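Local coordinates for Xaa-Pro dipeptidase (Lactobacillus brevis, PDB 3I7M), which probably acts as a manganese-dependent metallo-aminopeptidase of the M24B family when full length, represented here by its creatinase/prolidase-type N-terminal domain, at residues V43-F57 and P84-V97. Numbering follows the deposited sequence.
Sequences VLALVVFPDQDPFIF and PWAMIADQVKQRHV
R95, just past the end of helix 84-94, meets F55 with its guanidinium: the F55 ring turns CD2 to the centre of one guanidinium face, and F55 CD2 lies 3.6 Å from R95 CZ. An arginine suits this place because its flat, cationic end can take a ring carbon on its face while its N-H groups bond outward in their own plane. R95 NH1 donates to both Q91 O and Q91 OE1, the latter at 2.9 Å, and a water joins NH2 to P54 O. A second water accepts from NE and lies within bonding distance of Q52 OE1 and D53 O. The extended methylenes of R95 pass F49, R95 CD reaching 3.6 Å from F49 CE2. A leucine in place of R95 would probably leave Q91 OE1 without this donor, strip both waters of the N-H groups they accept from, and take from F55 CD2 the flat face over it.

Q52 grips the helix end from the loop joining strands 45-48 and 55-57. Its amide suits a backbone carbonyl there: Q52 NE2 gives R95 O an almost straight bond of 3.1 Å (175°) lying in the amide plane. V97 CG2 packs against F49 CE1, and V92 CG2 meets the edges of both F49 and F55. Toward the helix start, F57, with CG anti to the backbone N (chi1 -173°), offers a flat apolar face to I88 CG1, 3.6 Å from the F57 ring centroid in a CH-pi contact. V43, a compact branched residue, touches both P84 CG (3.6 Å) and W85 CZ2 with CG2.

Helix 84-94 runs nearly antiparallel (166°) to the strand segment 55-57, packing on one face of the mixed sheet. A Schellman motif at H96 ends it. Beyond the contact, W85 and I88 lean on helix 111-118, while F57 meets Y78 of the neighbouring strand 75-78.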
ATOM      1  N   VAL A  43       0.596  -1.680 -11.137  1.00 11.87           N
ATOM      2  CA  VAL A  43       0.634  -1.745  -9.682  1.00 10.64           C
ATOM      3  C   VAL A  43       0.283  -0.375  -9.115  1.00 10.15           C
ATOM      4  O   VAL A  43       0.954   0.654  -9.377  1.00 11.80           O
ATOM      5  CB  VAL A  43       2.008  -2.223  -9.163  1.00 12.05           C
ATOM      6  CG1 VAL A  43       2.041  -2.214  -7.607  1.00 11.61           C
ATOM      7  CG2 VAL A  43       2.366  -3.540  -9.720  1.00 10.40           C
ATOM      8  N   LEU A  44      -0.807  -0.301  -8.360  1.00  9.63           N
ATOM      9  CA  LEU A  44      -1.250   0.878  -7.613  1.00  8.65           C
ATOM     10  C   LEU A  44      -1.418   0.455  -6.160  1.00  8.96           C
ATOM     11  O   LEU A  44      -2.115  -0.555  -5.905  1.00 12.56           O
ATOM     12  CB  LEU A  44      -2.561   1.373  -8.148  1.00  9.75           C
ATOM     13  CG  LEU A  44      -3.291   2.452  -7.351  1.00 10.87           C
ATOM     14  CD1 LEU A  44      -2.549   3.809  -7.409  1.00 11.95           C
ATOM     15  CD2 LEU A  44      -4.736   2.617  -7.803  1.00 14.15           C
ATOM     16  N   ALA A  45      -0.753   1.145  -5.256  1.00  7.47           N
ATOM     17  CA  ALA A  45      -0.823   0.750  -3.841  1.00  8.22           C
ATOM     18  C   ALA A  45      -0.778   1.949  -2.962  1.00  9.11           C
ATOM     19  O   ALA A  45      -0.238   3.004  -3.325  1.00 10.26           O
ATOM     20  CB  ALA A  45       0.406  -0.165  -3.529  1.00 11.88           C
ATOM     21  N   LEU A  46      -1.307   1.781  -1.765  1.00  9.45           N
ATOM     22  CA  LEU A  46      -1.244   2.789  -0.711  1.00  9.89           C
ATOM     23  C   LEU A  46      -0.665   2.103   0.525  1.00  8.80           C
ATOM     24  O   LEU A  46      -1.229   1.106   0.983  1.00  9.94           O
ATOM     25  CB  LEU A  46      -2.607   3.414  -0.461  1.00 10.37           C
ATOM     26  CG  LEU A  46      -2.641   4.715   0.331  1.00 12.87           C
ATOM     27  CD1 LEU A  46      -4.004   5.403   0.124  1.00 17.16           C
ATOM     28  CD2 LEU A  46      -2.375   4.392   1.766  1.00 14.82           C
ATOM     29  N   VAL A  47       0.489   2.545   0.987  1.00 10.14           N
ATOM     30  CA  VAL A  47       1.233   1.906   2.069  1.00  9.56           C
ATOM     31  C   VAL A  47       1.138   2.751   3.300  1.00 10.78           C
ATOM     32  O   VAL A  47       1.411   3.938   3.274  1.00 11.27           O
ATOM     33  CB  VAL A  47       2.681   1.690   1.703  1.00  9.28           C
ATOM     34  CG1 VAL A  47       3.477   1.079   2.874  1.00 13.18           C
ATOM     35  CG2 VAL A  47       2.716   0.838   0.405  1.00 12.21           C
ATOM     36  N   VAL A  48       0.693   2.127   4.376  1.00 10.30           N
ATOM     37  CA  VAL A  48       0.436   2.823   5.631  1.00 10.85           C
ATOM     38  C   VAL A  48       1.343   2.190   6.730  1.00 10.86           C
ATOM     39  O   VAL A  48       1.566   0.976   6.792  1.00 11.06           O
ATOM     40  CB  VAL A  48      -1.021   2.643   6.083  1.00 11.36           C
ATOM     41  CG1 VAL A  48      -1.354   3.322   7.487  1.00 13.09           C
ATOM     42  CG2 VAL A  48      -2.004   3.146   5.017  1.00 13.87           C
ATOM     43  N   PHE A  49       1.932   3.060   7.572  1.00 10.77           N
ATOM     44  CA  PHE A  49       2.811   2.632   8.641  1.00 11.30           C
ATOM     45  C   PHE A  49       2.184   2.966   9.958  1.00 12.86           C
ATOM     46  O   PHE A  49       1.345   3.862  10.054  1.00 13.88           O
ATOM     47  CB  PHE A  49       4.172   3.358   8.521  1.00 10.39           C
ATOM     48  CG  PHE A  49       4.896   3.051   7.247  1.00 12.63           C
ATOM     49  CD1 PHE A  49       5.618   1.881   7.116  1.00 12.59           C
ATOM     50  CD2 PHE A  49       4.823   3.906   6.161  1.00 10.77           C
ATOM     51  CE1 PHE A  49       6.291   1.543   5.942  1.00 13.53           C
ATOM     52  CE2 PHE A  49       5.494   3.610   4.962  1.00 11.76           C
ATOM     53  CZ  PHE A  49       6.218   2.405   4.840  1.00 12.13           C
ATOM     54  N   PRO A  50       2.660   2.293  10.992  1.00 13.70           N
ATOM     55  CA  PRO A  50       2.045   2.540  12.303  1.00 14.97           C
ATOM     56  C   PRO A  50       2.462   3.847  12.936  1.00 16.25           C
ATOM     57  O   PRO A  50       1.732   4.376  13.822  1.00 19.27           O
ATOM     58  CB  PRO A  50       2.563   1.404  13.148  1.00 14.00           C
ATOM     59  CG  PRO A  50       3.791   0.885  12.507  1.00 12.39           C
ATOM     60  CD  PRO A  50       3.535   1.131  10.985  1.00 13.86           C
ATOM     61  N   ASP A  51       3.600   4.370  12.508  1.00 15.28           N
ATOM     62  CA  ASP A  51       4.229   5.473  13.226  1.00 16.17           C
ATOM     63  C   ASP A  51       4.911   6.510  12.336  1.00 15.84           C
ATOM     64  O   ASP A  51       5.744   7.318  12.800  1.00 15.86           O
ATOM     65  CB  ASP A  51       5.214   4.857  14.224  1.00 15.42           C
ATOM     66  CG  ASP A  51       6.335   4.114  13.537  1.00 20.25           C
ATOM     67  OD1 ASP A  51       6.254   3.903  12.280  1.00 28.92           O
ATOM     68  OD2 ASP A  51       7.261   3.679  14.284  1.00 31.21           O
ATOM     69  N   GLN A  52       4.508   6.569  11.069  1.00 14.30           N
ATOM     70  CA  GLN A  52       5.087   7.537  10.137  1.00 13.98           C
ATOM     71  C   GLN A  52       4.172   7.670   8.944  1.00 13.70           C
ATOM     72  O   GLN A  52       3.193   6.932   8.866  1.00 14.65           O
ATOM     73  CB  GLN A  52       6.513   7.136   9.754  1.00 13.76           C
ATOM     74  CG  GLN A  52       6.623   5.826   8.974  1.00 13.20           C
ATOM     75  CD  GLN A  52       8.023   5.565   8.449  1.00 13.08           C
ATOM     76  OE1 GLN A  52       8.560   6.332   7.603  1.00 15.29           O
ATOM     77  NE2 GLN A  52       8.628   4.537   8.934  1.00 14.58           N
ATOM     78  N   ASP A  53       4.453   8.625   8.076  1.00 15.17           N
ATOM     79  CA  ASP A  53       3.577   8.992   7.006  1.00 14.53           C
ATOM     80  C   ASP A  53       3.467   7.880   5.940  1.00 12.57           C
ATOM     81  O   ASP A  53       4.437   7.131   5.681  1.00 14.53           O
ATOM     82  CB  ASP A  53       4.076  10.259   6.307  1.00 14.79           C
ATOM     83  CG  ASP A  53       3.922  11.528   7.163  1.00 19.44           C
ATOM     84  OD1 ASP A  53       3.249  11.506   8.240  1.00 23.09           O
ATOM     85  OD2 ASP A  53       4.427  12.523   6.622  1.00 24.33           O
ATOM     86  N   PRO A  54       2.275   7.825   5.334  1.00 12.79           N
ATOM     87  CA  PRO A  54       2.047   6.846   4.261  1.00 11.03           C
ATOM     88  C   PRO A  54       2.596   7.337   2.928  1.00 12.10           C
ATOM     89  O   PRO A  54       3.051   8.475   2.818  1.00 13.24           O
ATOM     90  CB  PRO A  54       0.552   6.770   4.174  1.00 10.87           C
ATOM     91  CG  PRO A  54       0.102   8.228   4.475  1.00 12.53           C
ATOM     92  CD  PRO A  54       1.099   8.680   5.549  1.00 12.96           C
ATOM     93  N   PHE A  55       2.497   6.502   1.906  1.00 10.82           N
ATOM     94  CA  PHE A  55       2.779   6.930   0.549  1.00 11.16           C
ATOM     95  C   PHE A  55       1.890   6.145  -0.402  1.00 10.60           C
ATOM     96  O   PHE A  55       1.369   5.061  -0.081  1.00 10.57           O
ATOM     97  CB  PHE A  55       4.238   6.790   0.163  1.00 11.20           C
ATOM     98  CG  PHE A  55       4.770   5.403   0.072  1.00 13.95           C
ATOM     99  CD1 PHE A  55       4.724   4.668  -1.109  1.00 12.25           C
ATOM    100  CD2 PHE A  55       5.390   4.835   1.166  1.00 13.12           C
ATOM    101  CE1 PHE A  55       5.231   3.384  -1.177  1.00 12.36           C
ATOM    102  CE2 PHE A  55       5.949   3.580   1.129  1.00 12.27           C
ATOM    103  CZ  PHE A  55       5.888   2.834  -0.073  1.00 11.92           C
ATOM    104  N   ILE A  56       1.695   6.677  -1.590  1.00 10.65           N
ATOM    105  CA  ILE A  56       1.048   5.981  -2.691  1.00  9.80           C
ATOM    106  C   ILE A  56       2.112   5.627  -3.727  1.00  9.70           C
ATOM    107  O   ILE A  56       3.046   6.414  -3.989  1.00 10.55           O
ATOM    108  CB  ILE A  56      -0.071   6.801  -3.316  1.00 10.26           C
ATOM    109  CG1 ILE A  56      -1.190   6.865  -2.326  1.00 10.80           C
ATOM    110  CG2 ILE A  56      -0.556   6.235  -4.647  1.00 11.23           C
ATOM    111  CD1 ILE A  56      -2.326   7.791  -2.773  1.00 14.84           C
ATOM    112  N   PHE A  57       1.978   4.453  -4.346  1.00  9.09           N
ATOM    113  CA  PHE A  57       2.848   3.996  -5.427  1.00  9.87           C
ATOM    114  C   PHE A  57       1.964   3.698  -6.621  1.00  8.82           C
ATOM    115  O   PHE A  57       0.910   3.058  -6.487  1.00  9.24           O
ATOM    116  CB  PHE A  57       3.600   2.737  -5.012  1.00  9.71           C
ATOM    117  CG  PHE A  57       4.609   2.320  -5.978  1.00 10.81           C
ATOM    118  CD1 PHE A  57       5.918   2.807  -5.906  1.00 13.40           C
ATOM    119  CD2 PHE A  57       4.313   1.417  -7.001  1.00 12.94           C
ATOM    120  CE1 PHE A  57       6.879   2.424  -6.862  1.00 14.20           C
ATOM    121  CE2 PHE A  57       5.320   1.071  -7.923  1.00 15.27           C
ATOM    122  CZ  PHE A  57       6.558   1.599  -7.803  1.00 14.14           C
ATOM    123  N   PRO A  84       8.177  -2.719 -10.225  1.00 11.78           N
ATOM    124  CA  PRO A  84       7.450  -1.976  -9.216  1.00 10.50           C
ATOM    125  C   PRO A  84       7.663  -2.530  -7.810  1.00  8.93           C
ATOM    126  O   PRO A  84       7.649  -1.803  -6.857  1.00 10.94           O
ATOM    127  CB  PRO A  84       5.989  -2.064  -9.670  1.00 11.42           C
ATOM    128  CG  PRO A  84       5.926  -3.389 -10.423  1.00 13.03           C
ATOM    129  CD  PRO A  84       7.273  -3.449 -11.150  1.00 11.89           C
ATOM    130  N   TRP A  85       7.875  -3.848  -7.694  1.00  9.60           N
ATOM    131  CA  TRP A  85       8.037  -4.455  -6.409  1.00  9.57           C
ATOM    132  C   TRP A  85       9.332  -4.024  -5.717  1.00 10.16           C
ATOM    133  O   TRP A  85       9.340  -3.751  -4.519  1.00 10.77           O
ATOM    134  CB  TRP A  85       7.919  -5.994  -6.502  1.00  9.18           C
ATOM    135  CG  TRP A  85       6.672  -6.397  -7.215  1.00  9.52           C
ATOM    136  CD1 TRP A  85       6.559  -6.911  -8.461  1.00 10.07           C
ATOM    137  CD2 TRP A  85       5.334  -6.148  -6.749  1.00  9.92           C
ATOM    138  NE1 TRP A  85       5.207  -7.033  -8.783  1.00 11.95           N
ATOM    139  CE2 TRP A  85       4.462  -6.591  -7.737  1.00 10.00           C
ATOM    140  CE3 TRP A  85       4.807  -5.622  -5.580  1.00 12.43           C
ATOM    141  CZ2 TRP A  85       3.026  -6.501  -7.561  1.00 11.78           C
ATOM    142  CZ3 TRP A  85       3.425  -5.549  -5.442  1.00 12.49           C
ATOM    143  CH2 TRP A  85       2.580  -5.968  -6.445  1.00 13.58           C
ATOM    144  N   ALA A  86      10.398  -3.975  -6.520  1.00 11.60           N
ATOM    145  CA  ALA A  86      11.683  -3.516  -5.997  1.00 11.95           C
ATOM    146  C   ALA A  86      11.602  -2.072  -5.609  1.00 11.93           C
ATOM    147  O   ALA A  86      12.122  -1.696  -4.581  1.00 13.93           O
ATOM    148  CB  ALA A  86      12.787  -3.727  -6.982  1.00 12.11           C
HETATM  149  N   MSE A  87      10.889  -1.284  -6.397  1.00 11.23           N
HETATM  150  CA  MSE A  87      10.765   0.135  -6.092  0.60 11.43           C
HETATM  151  C   MSE A  87       9.915   0.396  -4.860  1.00 12.38           C
HETATM  152  O   MSE A  87      10.243   1.234  -4.067  1.00 13.31           O
HETATM  153  CB  MSE A  87      10.222   0.842  -7.275  0.60 11.31           C
HETATM  154  CG  MSE A  87      11.225   0.894  -8.379  0.60 12.02           C
HETATM  155 SE   MSE A  87      10.494   1.600  -9.971  0.36 14.60          SE
HETATM  156  CE  MSE A  87      10.194   3.444  -9.462  0.60 12.60           C
ATOM    157  N   ILE A  88       8.831  -0.351  -4.664  1.00 10.43           N
ATOM    158  CA  ILE A  88       8.048  -0.226  -3.450  1.00 11.14           C
ATOM    159  C   ILE A  88       8.902  -0.601  -2.275  1.00 11.43           C
ATOM    160  O   ILE A  88       8.879   0.058  -1.243  1.00 12.14           O
ATOM    161  CB  ILE A  88       6.807  -1.174  -3.476  1.00 10.42           C
ATOM    162  CG1 ILE A  88       5.747  -0.633  -4.428  1.00 10.02           C
ATOM    163  CG2 ILE A  88       6.184  -1.336  -2.072  1.00 11.99           C
ATOM    164  CD1 ILE A  88       4.773  -1.664  -4.911  1.00 12.33           C
ATOM    165  N   ALA A  89       9.636  -1.699  -2.417  1.00 12.43           N
ATOM    166  CA  ALA A  89      10.460  -2.157  -1.303  1.00 13.57           C
ATOM    167  C   ALA A  89      11.538  -1.116  -0.984  1.00 14.23           C
ATOM    168  O   ALA A  89      11.867  -0.901   0.221  1.00 14.74           O
ATOM    169  CB  ALA A  89      11.119  -3.509  -1.655  1.00 14.68           C
ATOM    170  N   ASP A  90      12.126  -0.484  -2.018  1.00 14.38           N
ATOM    171  CA  ASP A  90      13.105   0.555  -1.793  0.60 14.69           C
ATOM    172  C   ASP A  90      12.492   1.708  -0.983  1.00 14.10           C
ATOM    173  O   ASP A  90      13.122   2.239  -0.085  1.00 15.93           O
ATOM    174  CB  ASP A  90      13.651   1.086  -3.125  0.60 15.32           C
ATOM    175  CG  ASP A  90      14.453   0.045  -3.901  0.60 17.29           C
ATOM    176  OD1 ASP A  90      14.837  -1.009  -3.313  0.60 21.46           O
ATOM    177  OD2 ASP A  90      14.702   0.278  -5.110  0.60 21.79           O
ATOM    178  N   GLN A  91      11.253   2.100  -1.286  1.00 11.79           N
ATOM    179  CA  GLN A  91      10.558   3.150  -0.529  1.00 10.64           C
ATOM    180  C   GLN A  91      10.417   2.750   0.945  1.00 11.77           C
ATOM    181  O   GLN A  91      10.482   3.596   1.839  1.00 13.01           O
ATOM    182  CB  GLN A  91       9.211   3.505  -1.161  1.00 11.46           C
ATOM    183  CG  GLN A  91       9.354   4.134  -2.496  1.00 11.55           C
ATOM    184  CD  GLN A  91       9.983   5.491  -2.459  1.00 13.29           C
ATOM    185  OE1 GLN A  91       9.745   6.241  -1.547  1.00 15.87           O
ATOM    186  NE2 GLN A  91      10.712   5.809  -3.482  1.00 17.04           N
ATOM    187  N   VAL A  92      10.077   1.489   1.199  1.00 11.66           N
ATOM    188  CA  VAL A  92       9.930   0.984   2.562  1.00 12.54           C
ATOM    189  C   VAL A  92      11.287   0.964   3.280  1.00 14.14           C
ATOM    190  O   VAL A  92      11.402   1.439   4.424  1.00 14.30           O
ATOM    191  CB  VAL A  92       9.242  -0.390   2.534  1.00 12.51           C
ATOM    192  CG1 VAL A  92       9.246  -1.093   3.925  1.00 13.13           C
ATOM    193  CG2 VAL A  92       7.794  -0.309   2.006  1.00 12.26           C
ATOM    194  N   LYS A  93      12.300   0.458   2.594  1.00 15.11           N
ATOM    195  CA  LYS A  93      13.658   0.437   3.136  1.00 17.03           C
ATOM    196  C   LYS A  93      14.215   1.851   3.412  1.00 16.69           C
ATOM    197  O   LYS A  93      14.862   2.059   4.480  1.00 17.85           O
ATOM    198  CB  LYS A  93      14.548  -0.463   2.240  1.00 16.98           C
ATOM    199  CG  LYS A  93      14.116  -1.977   2.289  1.00 19.29           C
ATOM    200  CD  LYS A  93      14.736  -2.812   1.170  1.00 24.05           C
ATOM    201  CE  LYS A  93      14.247  -4.253   1.157  1.00 24.48           C
ATOM    202  NZ  LYS A  93      14.909  -5.058   0.065  1.00 29.13           N
ATOM    203  N   GLN A  94      13.878   2.840   2.585  1.00 16.70           N
ATOM    204  CA  GLN A  94      14.273   4.256   2.818  1.00 18.18           C
ATOM    205  C   GLN A  94      13.658   4.827   4.075  1.00 16.66           C
ATOM    206  O   GLN A  94      14.219   5.768   4.690  1.00 17.87           O
ATOM    207  CB  GLN A  94      13.806   5.128   1.670  1.00 19.06           C
ATOM    208  CG  GLN A  94      14.563   4.952   0.419  1.00 24.09           C
ATOM    209  CD  GLN A  94      13.973   5.758  -0.742  1.00 29.85           C
ATOM    210  OE1 GLN A  94      13.246   6.759  -0.549  1.00 34.00           O
ATOM    211  NE2 GLN A  94      14.296   5.337  -1.946  1.00 33.34           N
ATOM    212  N   ARG A  95      12.509   4.252   4.484  1.00 15.44           N
ATOM    213  CA  ARG A  95      11.754   4.708   5.627  1.00 14.80           C
ATOM    214  C   ARG A  95      12.143   3.899   6.869  1.00 15.62           C
ATOM    215  O   ARG A  95      11.488   3.979   7.906  1.00 15.55           O
ATOM    216  CB  ARG A  95      10.244   4.600   5.330  1.00 13.72           C
ATOM    217  CG  ARG A  95       9.826   5.698   4.420  1.00 12.91           C
ATOM    218  CD  ARG A  95       8.402   5.469   3.914  1.00 14.45           C
ATOM    219  NE  ARG A  95       7.860   6.596   3.204  1.00 11.99           N
ATOM    220  CZ  ARG A  95       8.161   6.912   1.951  1.00 11.04           C
ATOM    221  NH1 ARG A  95       9.000   6.163   1.223  1.00 13.31           N
ATOM    222  NH2 ARG A  95       7.554   7.950   1.375  1.00 11.47           N
ATOM    223  N   HIS A  96      13.241   3.168   6.751  1.00 16.79           N
ATOM    224  CA  HIS A  96      13.845   2.425   7.866  1.00 17.97           C
ATOM    225  C   HIS A  96      12.985   1.324   8.408  1.00 17.28           C
ATOM    226  O   HIS A  96      13.038   1.008   9.611  1.00 17.86           O
ATOM    227  CB  HIS A  96      14.300   3.399   8.961  1.00 18.81           C
ATOM    228  CG  HIS A  96      15.094   4.555   8.432  1.00 23.13           C
ATOM    229  ND1 HIS A  96      16.331   4.394   7.840  1.00 28.08           N
ATOM    230  CD2 HIS A  96      14.795   5.872   8.322  1.00 28.27           C
ATOM    231  CE1 HIS A  96      16.776   5.567   7.426  1.00 28.72           C
ATOM    232  NE2 HIS A  96      15.862   6.480   7.703  1.00 30.14           N
ATOM    233  N   VAL A  97      12.208   0.690   7.522  1.00 16.12           N
ATOM    234  CA  VAL A  97      11.364  -0.412   7.883  1.00 15.19           C
ATOM    235  C   VAL A  97      11.861  -1.680   7.240  1.00 14.33           C
ATOM    236  O   VAL A  97      12.060  -1.752   6.010  1.00 16.04           O
ATOM    237  CB  VAL A  97       9.888  -0.148   7.487  1.00 14.98           C
ATOM    238  CG1 VAL A  97       9.066  -1.453   7.658  1.00 14.83           C
ATOM    239  CG2 VAL A  97       9.311   1.050   8.237  1.00 17.74           C
TER
HETATM  240  O   HOH W   1       7.022   7.685   5.861  1.00 15.88           O
HETATM  241  O   HOH W   2       5.710   9.127   3.224  1.00 15.41           O